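Local coordinates for conserved domain protein (Streptococcus pneumoniae, PDB 2I7R) that is of unknown function but belongs to the glyoxalase/bleomycin resistance/dioxygenase superfamily, whose members commonly build a metal- or ligand-binding pocket from curved beta sheets, at residues L9-S14 against A108-D113; P17-D22 against L48-N53; K30-N35 against Q40-S45; G91-V94 against E100-L103. All coordinates share one frame; numbering follows the deposited sequence.

Contact 1 of 4, residues L9-S14 against A108-D113; sequences LDIIVS and AGLVLD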
loop_
_atom_site.group_PDB
_atom_site.type_symbol
_atom_site.label_atom_id
_atom_site.label_comp_id
_atom_site.label_asym_id
_atom_site.label_seq_id
_atom_site.Cartn_x
_atom_site.Cartn_y
_atom_site.Cartn_z
ATOM N N LEU A 9 2.208 -4.664 -2.255
ATOM C CA LEU A 9 2.378 -3.929 -1.033
ATOM C C LEU A 9 2.609 -4.965 0.052
ATOM O O LEU A 9 1.854 -5.941 0.155
ATOM C CB LEU A 9 1.118 -3.095 -0.752
ATOM C CG LEU A 9 0.967 -2.463 0.629
ATOM C CD1 LEU A 9 1.999 -1.326 0.849
ATOM C CD2 LEU A 9 -0.452 -1.966 0.811
ATOM N N ASP A 10 3.680 -4.792 0.828
ATOM C CA ASP A 10 3.889 -5.663 1.977
ATOM C C ASP A 10 3.531 -4.922 3.258
ATOM O O ASP A 10 3.875 -3.768 3.416
ATOM C CB ASP A 10 5.346 -6.099 2.116
ATOM C CG ASP A 10 5.906 -6.755 0.875
ATOM O OD1 ASP A 10 5.154 -7.050 -0.072
ATOM O OD2 ASP A 10 7.141 -6.949 0.870
ATOM N N ILE A 11 2.909 -5.631 4.181
ATOM C CA ILE A 11 2.668 -5.154 5.541
ATOM C C ILE A 11 3.485 -6.039 6.484
ATOM O O ILE A 11 3.339 -7.276 6.478
ATOM C CB ILE A 11 1.155 -5.251 5.972
ATOM C CG1 ILE A 11 0.195 -4.761 4.866
ATOM C CG2 ILE A 11 0.948 -4.552 7.355
ATOM C CD1 ILE A 11 0.484 -3.327 4.365
ATOM N N ILE A 12 4.328 -5.404 7.292
ATOM C CA ILE A 12 5.169 -6.136 8.245
ATOM C C ILE A 12 4.399 -6.239 9.575
ATOM O O ILE A 12 3.992 -5.203 10.168
ATOM C CB ILE A 12 6.501 -5.424 8.478
ATOM C CG1 ILE A 12 7.202 -5.081 7.171
ATOM C CG2 ILE A 12 7.395 -6.220 9.417
ATOM C CD1 ILE A 12 7.131 -6.188 6.126
ATOM N N VAL A 13 4.190 -7.481 10.015
ATOM C CA VAL A 13 3.394 -7.802 11.211
ATOM C C VAL A 13 4.042 -8.975 11.980
ATOM O O VAL A 13 4.705 -9.811 11.373
ATOM C CB VAL A 13 1.899 -8.109 10.858
ATOM C CG1 VAL A 13 1.240 -6.905 10.157
ATOM C CG2 VAL A 13 1.746 -9.400 9.997
ATOM N N SER A 14 3.847 -9.053 13.295
ATOM C CA SER A 14 4.456 -10.145 14.077
ATOM C C SER A 14 3.683 -11.462 14.023
ATOM O O SER A 14 4.260 -12.534 14.232
ATOM C CB SER A 14 4.654 -9.734 15.533
ATOM O OG SER A 14 3.390 -9.496 16.106
ATOM N N ALA A 108 -4.398 -5.386 12.767
ATOM C CA ALA A 108 -3.034 -4.822 12.854
ATOM C C ALA A 108 -2.921 -3.356 12.493
ATOM O O ALA A 108 -1.877 -2.912 11.978
ATOM C CB ALA A 108 -2.032 -5.640 12.019
ATOM N N GLY A 109 -3.971 -2.583 12.779
ATOM C CA GLY A 109 -3.943 -1.155 12.464
ATOM C C GLY A 109 -4.376 -0.842 11.028
ATOM O O GLY A 109 -4.529 0.338 10.694
ATOM N N LEU A 110 -4.580 -1.861 10.172
ATOM C CA LEU A 110 -4.915 -1.578 8.747
ATOM C C LEU A 110 -6.330 -1.066 8.670
ATOM O O LEU A 110 -7.159 -1.493 9.467
ATOM C CB LEU A 110 -4.825 -2.802 7.844
ATOM C CG LEU A 110 -3.436 -3.442 7.798
ATOM C CD1 LEU A 110 -3.524 -4.854 7.342
ATOM C CD2 LEU A 110 -2.540 -2.598 6.963
ATOM N N VAL A 111 -6.570 -0.178 7.709
ATOM C CA VAL A 111 -7.886 0.371 7.385
ATOM C C VAL A 111 -8.146 0.101 5.891
ATOM O O VAL A 111 -7.285 0.323 5.027
ATOM C CB VAL A 111 -7.965 1.923 7.660
ATOM C CG1 VAL A 111 -9.313 2.519 7.161
ATOM C CG2 VAL A 111 -7.666 2.291 9.184
ATOM N N LEU A 112 -9.329 -0.394 5.596
ATOM C CA LEU A 112 -9.648 -0.777 4.223
ATOM C C LEU A 112 -10.832 0.053 3.767
ATOM O O LEU A 112 -11.740 0.339 4.563
ATOM C CB LEU A 112 -9.936 -2.283 4.092
ATOM C CG LEU A 112 -8.670 -3.177 4.194
ATOM C CD1 LEU A 112 -8.265 -3.376 5.638
ATOM C CD2 LEU A 112 -8.871 -4.554 3.514
ATOM N N ASP A 113 -10.803 0.441 2.495
ATOM C CA ASP A 113 -11.953 1.094 1.862
ATOM C C ASP A 113 -12.425 0.233 0.708
ATOM O O ASP A 113 -11.659 -0.054 -0.206
ATOM C CB ASP A 113 -11.558 2.495 1.374
ATOM C CG ASP A 113 -12.666 3.201 0.602
ATOM O OD1 ASP A 113 -13.848 2.961 0.889
ATOM O OD2 ASP A 113 -12.346 4.001 -0.288
#
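I11 and V13 of 9-14 meet L110 and A108 of 108-113 at the seam between the two four-stranded sheets of a glyoxalase-type (vicinal oxygen chelate) fold. Strand 5-12, which carries I11, is outermost in one sheet within this chain, and V13 sits just beyond it; L110 and A108 belong to the turn that leads into strand 111-116 of the other sheet. The backbones stay well apart, with I11 CA 9.0 Å from L110 CA and V13 CA 7.3 Å from A108 CA, so side chains alone span the gap.

The polar groups of these segments bond to other partners: D113 OD2 to H68 ND1 of the same chain, and D10 OD2 to H68 NE2 of the second subunit. Residues L9, D10 and I11 also pair in an antiparallel ladder with a strand of that subunit, which carries the sheet across the dimer interface close to this seam.

All direct contacts are apolar, and together they bury 135 Å². I11 supplies both branches. Its CG2 lies trans to the backbone N while CG1 lies trans to the carbonyl carbon (chi1 -44°), an orientation that presents CG1, CG2 and CD1 to a single methyl, L110 CD2, with CG2 at 4.0 Å from it. The two side chains cross at a slant, and I65 touches both. The second apolar pair involves one methyl from each segment, V13 CG1 resting 4.0 Å from A108 CB.

Contact 2 of 4, residues P17-D22 against L48-N53; sequences PQVCAD and LMLSQN
L50 sets its CG trans to the carbonyl carbon (chi1 -49°) and then runs straight out to CD1 (chi2 175°), driving that methyl against V19 and C20 of helix 16-27. V19 answers with CG1 trans to its own backbone N (chi1 178°), the branch that meets the leucine.

L50 CD1 carries most of the contact. It sits 3.5 Å from both the N and the CA of C20, close enough to lie against the helix backbone itself, and 3.9 Å from C20 CB. Beside this, V19 CG1 approaches the same CD1 to 3.8 Å and L50 CD2 to 4.1 Å, so one valine methyl touches both ends of the leucine fork as the two side chains cross at an angle. The sulfur of C20 takes no part here; its side chain packs on A31, A39 and F41. V16 and L23 of the same helix also touch L50.

At the end of the strand, S51 OG donates to N53 O at 3.1 Å, meeting a lone pair in the carbonyl plane and tying the chain as it leaves the sheet.

The helix therefore packs on a face of the sheet that holds 5-12 and 46-51 through apolar packing of L50 on V19 and on the backbone and CB of C20. Such contacts have little directionality, which implies that burial and the fit of shapes, rather than polar pairing, join helix to strand at this point.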
loop_
_atom_site.group_PDB
_atom_site.type_symbol
_atom_site.label_atom_id
_atom_site.label_comp_id
_atom_site.label_asym_id
_atom_site.label_seq_id
_atom_site.Cartn_x
_atom_site.Cartn_y
_atom_site.Cartn_z
ATOM N N PRO A 17 -0.129 -15.582 10.782
ATOM C CA PRO A 17 -1.335 -16.412 10.676
ATOM C C PRO A 17 -2.633 -15.739 11.128
ATOM O O PRO A 17 -3.635 -15.885 10.442
ATOM C CB PRO A 17 -0.987 -17.680 11.485
ATOM C CG PRO A 17 0.547 -17.745 11.396
ATOM C CD PRO A 17 0.928 -16.283 11.553
ATOM N N GLN A 18 -2.612 -14.986 12.226
ATOM C CA GLN A 18 -3.836 -14.324 12.700
ATOM C C GLN A 18 -4.253 -13.153 11.804
ATOM O O GLN A 18 -5.426 -12.991 11.462
ATOM C CB GLN A 18 -3.679 -13.841 14.149
ATOM C CG GLN A 18 -5.014 -13.442 14.830
ATOM C CD GLN A 18 -6.047 -14.586 14.811
ATOM O OE1 GLN A 18 -7.178 -14.435 14.307
ATOM N NE2 GLN A 18 -5.645 -15.741 15.328
ATOM N N VAL A 19 -3.280 -12.323 11.441
ATOM C CA VAL A 19 -3.554 -11.197 10.564
ATOM C C VAL A 19 -4.092 -11.745 9.231
ATOM O O VAL A 19 -5.047 -11.214 8.684
ATOM C CB VAL A 19 -2.291 -10.270 10.427
ATOM C CG1 VAL A 19 -2.533 -9.104 9.458
ATOM C CG2 VAL A 19 -1.887 -9.757 11.796
ATOM N N CYS A 20 -3.517 -12.858 8.768
ATOM C CA CYS A 20 -3.915 -13.507 7.510
ATOM C C CYS A 20 -5.347 -13.986 7.601
ATOM O O CYS A 20 -6.170 -13.657 6.723
ATOM C CB CYS A 20 -2.985 -14.679 7.108
ATOM S SG CYS A 20 -3.545 -15.472 5.577
ATOM N N ALA A 21 -5.635 -14.761 8.652
ATOM C CA ALA A 21 -6.978 -15.297 8.889
ATOM C C ALA A 21 -8.040 -14.175 8.935
ATOM O O ALA A 21 -9.105 -14.270 8.323
ATOM C CB ALA A 21 -6.991 -16.098 10.168
ATOM N N ASP A 22 -7.720 -13.091 9.635
ATOM C CA ASP A 22 -8.622 -11.934 9.736
ATOM C C ASP A 22 -8.870 -11.255 8.377
ATOM O O ASP A 22 -9.994 -10.898 8.050
ATOM C CB ASP A 22 -8.059 -10.904 10.713
ATOM C CG ASP A 22 -8.088 -11.373 12.159
ATOM O OD1 ASP A 22 -8.713 -12.412 12.437
ATOM O OD2 ASP A 22 -7.474 -10.696 13.010
ATOM N N LEU A 48 -1.020 -8.249 -2.167
ATOM C CA LEU A 48 -0.794 -7.739 -0.834
ATOM C C LEU A 48 -0.135 -8.865 -0.032
ATOM O O LEU A 48 -0.743 -9.907 0.169
ATOM C CB LEU A 48 -2.143 -7.274 -0.224
ATOM C CG LEU A 48 -2.278 -6.777 1.235
ATOM C CD1 LEU A 48 -1.602 -5.440 1.467
ATOM C CD2 LEU A 48 -3.747 -6.634 1.598
HETATM N N MSE A 49 1.101 -8.659 0.417
HETATM C CA MSE A 49 1.771 -9.627 1.284
HETATM C C MSE A 49 1.725 -9.231 2.780
HETATM O O MSE A 49 1.752 -8.042 3.141
HETATM C CB MSE A 49 3.248 -9.790 0.878
HETATM C CG MSE A 49 3.512 -10.668 -0.352
HETATM SE SE MSE A 49 2.362 -10.419 -1.904
HETATM C CE MSE A 49 3.586 -11.369 -3.233
ATOM N N LEU A 50 1.702 -10.238 3.637
ATOM C CA LEU A 50 1.995 -10.049 5.053
ATOM C C LEU A 50 3.339 -10.714 5.296
ATOM O O LEU A 50 3.585 -11.824 4.816
ATOM C CB LEU A 50 0.927 -10.701 5.922
ATOM C CG LEU A 50 -0.522 -10.379 5.552
ATOM C CD1 LEU A 50 -1.446 -11.200 6.431
ATOM C CD2 LEU A 50 -0.791 -8.866 5.712
ATOM N N SER A 51 4.224 -10.042 6.006
ATOM C CA SER A 51 5.528 -10.629 6.256
ATOM C C SER A 51 5.971 -10.374 7.685
ATOM O O SER A 51 5.832 -9.271 8.174
ATOM C CB SER A 51 6.547 -10.113 5.244
ATOM O OG SER A 51 7.856 -10.482 5.642
ATOM N N GLN A 52 6.492 -11.402 8.357
ATOM C CA GLN A 52 7.055 -11.221 9.687
ATOM C C GLN A 52 8.514 -10.752 9.582
ATOM O O GLN A 52 8.988 -9.942 10.372
ATOM C CB GLN A 52 6.938 -12.513 10.485
ATOM C CG GLN A 52 7.255 -12.357 11.963
ATOM C CD GLN A 52 7.552 -13.698 12.627
ATOM O OE1 GLN A 52 6.896 -14.705 12.337
ATOM N NE2 GLN A 52 8.550 -13.721 13.515
ATOM N N ASN A 53 9.206 -11.258 8.577
ATOM C CA ASN A 53 10.609 -10.914 8.347
ATOM C C ASN A 53 10.782 -9.447 7.954
ATOM O O ASN A 53 9.978 -8.882 7.203
ATOM C CB ASN A 53 11.200 -11.815 7.232
ATOM C CG ASN A 53 12.644 -11.435 6.851
ATOM O OD1 ASN A 53 13.552 -11.550 7.662
ATOM N ND2 ASN A 53 12.844 -10.984 5.611
#

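Contact 3 of 4, residues K30-N35 against Q40-S45; sequences KADYAN and QFTIGS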
loop_
_atom_site.group_PDB
_atom_site.type_symbol
_atom_site.label_atom_id
_atom_site.label_comp_id
_atom_site.label_asym_id
_atom_site.label_seq_id
_atom_site.Cartn_x
_atom_site.Cartn_y
_atom_site.Cartn_z
ATOM N N LYS A 30 -9.477 -16.451 0.331
ATOM C CA LYS A 30 -8.334 -17.044 1.001
ATOM C C LYS A 30 -7.056 -16.435 0.460
ATOM O O LYS A 30 -7.034 -15.946 -0.654
ATOM C CB LYS A 30 -8.316 -18.583 0.804
ATOM C CG LYS A 30 -9.564 -19.299 1.307
ATOM C CD LYS A 30 -9.607 -19.330 2.805
ATOM C CE LYS A 30 -10.781 -20.154 3.302
ATOM N NZ LYS A 30 -10.464 -20.637 4.683
ATOM N N ALA A 31 -6.002 -16.479 1.268
ATOM C CA ALA A 31 -4.649 -16.223 0.812
ATOM C C ALA A 31 -4.313 -17.197 -0.328
ATOM O O ALA A 31 -4.648 -18.379 -0.243
ATOM C CB ALA A 31 -3.678 -16.441 1.962
ATOM N N ASP A 32 -3.635 -16.718 -1.368
ATOM C CA ASP A 32 -3.077 -17.633 -2.391
ATOM C C ASP A 32 -2.118 -18.616 -1.767
ATOM O O ASP A 32 -2.035 -19.740 -2.202
ATOM C CB ASP A 32 -2.288 -16.893 -3.461
ATOM C CG ASP A 32 -3.111 -15.920 -4.243
ATOM O OD1 ASP A 32 -4.353 -16.009 -4.258
ATOM O OD2 ASP A 32 -2.476 -15.042 -4.862
ATOM N N TYR A 33 -1.374 -18.174 -0.762
ATOM C CA TYR A 33 -0.378 -18.992 -0.100
ATOM C C TYR A 33 0.001 -18.350 1.230
ATOM O O TYR A 33 0.095 -17.135 1.315
ATOM C CB TYR A 33 0.880 -19.127 -0.989
ATOM C CG TYR A 33 2.044 -19.702 -0.255
ATOM C CD1 TYR A 33 2.107 -21.064 0.038
ATOM C CD2 TYR A 33 3.063 -18.881 0.193
ATOM C CE1 TYR A 33 3.177 -21.590 0.751
ATOM C CE2 TYR A 33 4.123 -19.394 0.893
ATOM C CZ TYR A 33 4.170 -20.758 1.166
ATOM O OH TYR A 33 5.244 -21.237 1.875
ATOM N N ALA A 34 0.251 -19.160 2.247
ATOM C CA ALA A 34 0.548 -18.645 3.586
ATOM C C ALA A 34 1.478 -19.579 4.344
ATOM O O ALA A 34 1.380 -20.777 4.183
ATOM C CB ALA A 34 -0.747 -18.463 4.370
ATOM N N ASN A 35 2.314 -18.990 5.202
ATOM C CA ASN A 35 3.354 -19.596 6.041
ATOM C C ASN A 35 3.232 -19.068 7.443
ATOM O O ASN A 35 2.558 -18.069 7.649
ATOM C CB ASN A 35 4.745 -19.085 5.598
ATOM C CG ASN A 35 5.418 -20.040 4.734
ATOM O OD1 ASN A 35 4.916 -21.148 4.558
ATOM N ND2 ASN A 35 6.536 -19.657 4.157
ATOM N N GLN A 40 0.205 -14.341 1.029
ATOM C CA GLN A 40 0.083 -13.600 -0.204
ATOM C C GLN A 40 -1.360 -13.580 -0.596
ATOM O O GLN A 40 -1.975 -14.640 -0.718
ATOM C CB GLN A 40 0.871 -14.280 -1.337
ATOM C CG GLN A 40 0.455 -13.841 -2.765
ATOM C CD GLN A 40 1.104 -14.726 -3.841
ATOM O OE1 GLN A 40 2.288 -15.063 -3.741
ATOM N NE2 GLN A 40 0.331 -15.105 -4.858
ATOM N N PHE A 41 -1.880 -12.386 -0.853
ATOM C CA PHE A 41 -3.197 -12.234 -1.400
ATOM C C PHE A 41 -3.062 -11.620 -2.770
ATOM O O PHE A 41 -2.220 -10.755 -2.988
ATOM C CB PHE A 41 -4.047 -11.289 -0.530
ATOM C CG PHE A 41 -4.403 -11.845 0.827
ATOM C CD1 PHE A 41 -5.637 -12.451 1.037
ATOM C CD2 PHE A 41 -3.516 -11.754 1.890
ATOM C CE1 PHE A 41 -5.987 -12.955 2.287
ATOM C CE2 PHE A 41 -3.877 -12.251 3.163
ATOM C CZ PHE A 41 -5.094 -12.844 3.351
ATOM N N THR A 42 -3.898 -12.068 -3.695
ATOM C CA THR A 42 -4.092 -11.367 -4.962
ATOM C C THR A 42 -5.455 -10.660 -4.876
ATOM O O THR A 42 -6.464 -11.258 -4.475
ATOM C CB THR A 42 -3.971 -12.354 -6.146
ATOM O OG1 THR A 42 -2.660 -12.962 -6.106
ATOM C CG2 THR A 42 -4.162 -11.654 -7.499
ATOM N N ILE A 43 -5.464 -9.366 -5.161
ATOM C CA ILE A 43 -6.689 -8.597 -5.164
ATOM C C ILE A 43 -6.801 -7.865 -6.485
ATOM O O ILE A 43 -6.374 -6.701 -6.611
ATOM C CB ILE A 43 -6.786 -7.576 -3.999
ATOM C CG1 ILE A 43 -6.383 -8.194 -2.635
ATOM C CG2 ILE A 43 -8.198 -7.015 -3.958
ATOM C CD1 ILE A 43 -6.129 -7.171 -1.487
ATOM N N GLY A 44 -7.386 -8.553 -7.462
ATOM C CA GLY A 44 -7.490 -8.045 -8.825
ATOM C C GLY A 44 -6.102 -8.036 -9.433
ATOM O O GLY A 44 -5.481 -9.072 -9.575
ATOM N N SER A 45 -5.607 -6.834 -9.706
ATOM C CA SER A 45 -4.345 -6.579 -10.404
ATOM C C SER A 45 -3.218 -6.245 -9.451
ATOM O O SER A 45 -2.161 -5.758 -9.889
ATOM C CB SER A 45 -4.529 -5.341 -11.286
ATOM O OG SER A 45 -4.766 -4.190 -10.444
HETATM O O HOH W 1 -5.684 -14.287 -2.682
#
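The carboxylate of D32 bonds Q40 and T42 through one oxygen, OD2. The amide Q40 NE2 donates to it at 2.8 Å on the anti lone pair, with the oxygen close to the amide plane although the carboxylate and amide planes stand 86° apart. T42 OG1 also donates to OD2; the modelled 2.4 Å is very short, and that exact length is doubtful. Having CG trans to its carbonyl carbon (chi1 -62°) swings the D32 carboxylate across to the strand.

The other oxygen, D32 OD1, accepts from a water. This water also donates to K30 O and accepts from T42 N at 3.0 Å, so it satisfies three polar atoms at once. Between the backbones, Q40 N gives its hydrogen to Y33 O at 2.8 Å, nearly along the C=O axis, while D32 N to Q40 O, 2.7 Å, is weak, its N-H...O angle being only 127°.

A31 CA lies over one face of the F41 ring, 4.1 Å from the centroid, a CH-pi contact. A31 N is itself bonded to E24 OE2 of helix 16-27.

With D32 and Y33 both facing Q40, the hairpin of strands 33-35 and 38-43 contains a classic beta bulge.

Contact 4 of 4, residues G91-V94 against E100-L103; sequences GPTV and ESLL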
loop_
_atom_site.group_PDB
_atom_site.type_symbol
_atom_site.label_atom_id
_atom_site.label_comp_id
_atom_site.label_asym_id
_atom_site.label_seq_id
_atom_site.Cartn_x
_atom_site.Cartn_y
_atom_site.Cartn_z
ATOM N N GLY A 91 -19.891 4.079 7.303
ATOM C CA GLY A 91 -20.904 3.201 6.634
ATOM C C GLY A 91 -20.952 3.653 5.207
ATOM O O GLY A 91 -20.238 4.618 4.879
ATOM N N PRO A 92 -21.714 2.965 4.319
ATOM C CA PRO A 92 -21.576 3.469 2.941
ATOM C C PRO A 92 -22.006 4.941 2.821
ATOM O O PRO A 92 -22.986 5.352 3.423
ATOM C CB PRO A 92 -22.453 2.523 2.105
ATOM C CG PRO A 92 -22.642 1.295 2.970
ATOM C CD PRO A 92 -22.635 1.821 4.387
ATOM N N THR A 93 -21.196 5.732 2.140
ATOM C CA THR A 93 -21.542 7.101 1.829
ATOM C C THR A 93 -21.093 7.396 0.414
ATOM O O THR A 93 -20.311 6.651 -0.167
ATOM C CB THR A 93 -20.957 8.112 2.837
ATOM O OG1 THR A 93 -19.534 7.971 2.920
ATOM C CG2 THR A 93 -21.555 7.916 4.216
ATOM N N VAL A 94 -21.613 8.467 -0.165
ATOM C CA VAL A 94 -21.308 8.774 -1.551
ATOM C C VAL A 94 -20.895 10.237 -1.681
ATOM O O VAL A 94 -21.355 11.089 -0.926
ATOM C CB VAL A 94 -22.517 8.408 -2.472
ATOM C CG1 VAL A 94 -23.699 9.341 -2.227
ATOM C CG2 VAL A 94 -22.128 8.413 -3.897
ATOM N N GLU A 100 -18.974 5.995 -4.080
ATOM C CA GLU A 100 -19.528 5.413 -2.871
ATOM C C GLU A 100 -18.396 4.647 -2.161
ATOM O O GLU A 100 -17.633 3.933 -2.805
ATOM C CB GLU A 100 -20.685 4.476 -3.204
ATOM C CG GLU A 100 -21.477 4.026 -1.979
ATOM C CD GLU A 100 -22.334 2.798 -2.257
ATOM O OE1 GLU A 100 -22.404 2.294 -3.414
ATOM O OE2 GLU A 100 -22.965 2.349 -1.290
ATOM N N SER A 101 -18.285 4.820 -0.851
ATOM C CA SER A 101 -17.265 4.104 -0.101
ATOM C C SER A 101 -17.735 3.593 1.252
ATOM O O SER A 101 -18.745 4.004 1.769
ATOM C CB SER A 101 -16.006 4.963 0.062
ATOM O OG SER A 101 -16.243 5.996 0.984
ATOM N N LEU A 102 -16.949 2.679 1.785
ATOM C CA LEU A 102 -17.200 1.974 3.032
ATOM C C LEU A 102 -15.812 1.750 3.631
ATOM O O LEU A 102 -14.967 1.071 3.034
ATOM C CB LEU A 102 -17.858 0.620 2.748
ATOM C CG LEU A 102 -17.962 -0.417 3.869
ATOM C CD1 LEU A 102 -18.855 0.129 5.002
ATOM C CD2 LEU A 102 -18.487 -1.759 3.315
ATOM N N LEU A 103 -15.598 2.329 4.800
ATOM C CA LEU A 103 -14.331 2.238 5.508
ATOM C C LEU A 103 -14.414 1.266 6.663
ATOM O O LEU A 103 -15.295 1.399 7.516
ATOM C CB LEU A 103 -13.938 3.617 6.018
ATOM C CG LEU A 103 -13.102 4.119 4.850
ATOM C CD1 LEU A 103 -13.699 5.351 4.222
ATOM C CD2 LEU A 103 -11.605 4.242 5.222
HETATM O O HOH W 2 -17.413 8.423 -0.568
#
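T93 and S101 form an antiparallel hydrogen-bonded pair, with T93 N to S101 O at 3.0 Å and S101 N to T93 O at 2.8 Å, followed by the non-hydrogen-bonded pair V94 and E100, whose CA atoms approach to 4.0 Å. Both N-H bonds are fairly straight (155° and 158°). Each carbonyl receives a CA-H as well: P92 CA lies 3.1 Å from S101 O, and E100 CA equally close to T93 O.

Among the side chains, L102 and P92 lie alongside one another and point the same way. With its CG trans to the backbone N (chi1 168°), L102 brings CD1 to 4.0 Å from G91 CA and to 4.2 Å from the ring carbon P92 CD. E100 stretches out beyond CG, setting OE2 at 3.4 Å from P92 CB, while its OE1 forms a salt bridge with R116. V94 touches E100 more lightly, through CG2. Where T93 and S101 share a face, a water lies close to S101 OG and donates a weak bond to T93 O.

The chain turns a corner at P92, and strand 88-94 is the outermost strand of its sheet within this chain, with 100-105 beside it. Helix 74-84 covers P92 and L102 through Y78; on the side away from 88-94, strand 100-105 pairs with 111-116, where D113 OD1 accepts from L102 N.

How the contacts relate
Along the chain, contact 1 encloses the other three: contact 3 falls within the span of contact 2, and contact 4 follows them. Contacts 2 and 3 touch and share the sheet ordered 5-12, 46-51, 38-43, 33-35, with centres 10 Å apart. Contact 4 lies in the other sheet, ordered 65-70, 111-116, 100-105, 88-94; its nearest atoms are about 13 Å from those of contact 3. Contact 1 touches both contact 2 and contact 4, its centre 8 Å and 20 Å from theirs, and so joins the two sheets. The matching 1-4-3-2 strand orders are consistent with the repeated modules of the glyoxalase superfamily, joined near the dimer interface.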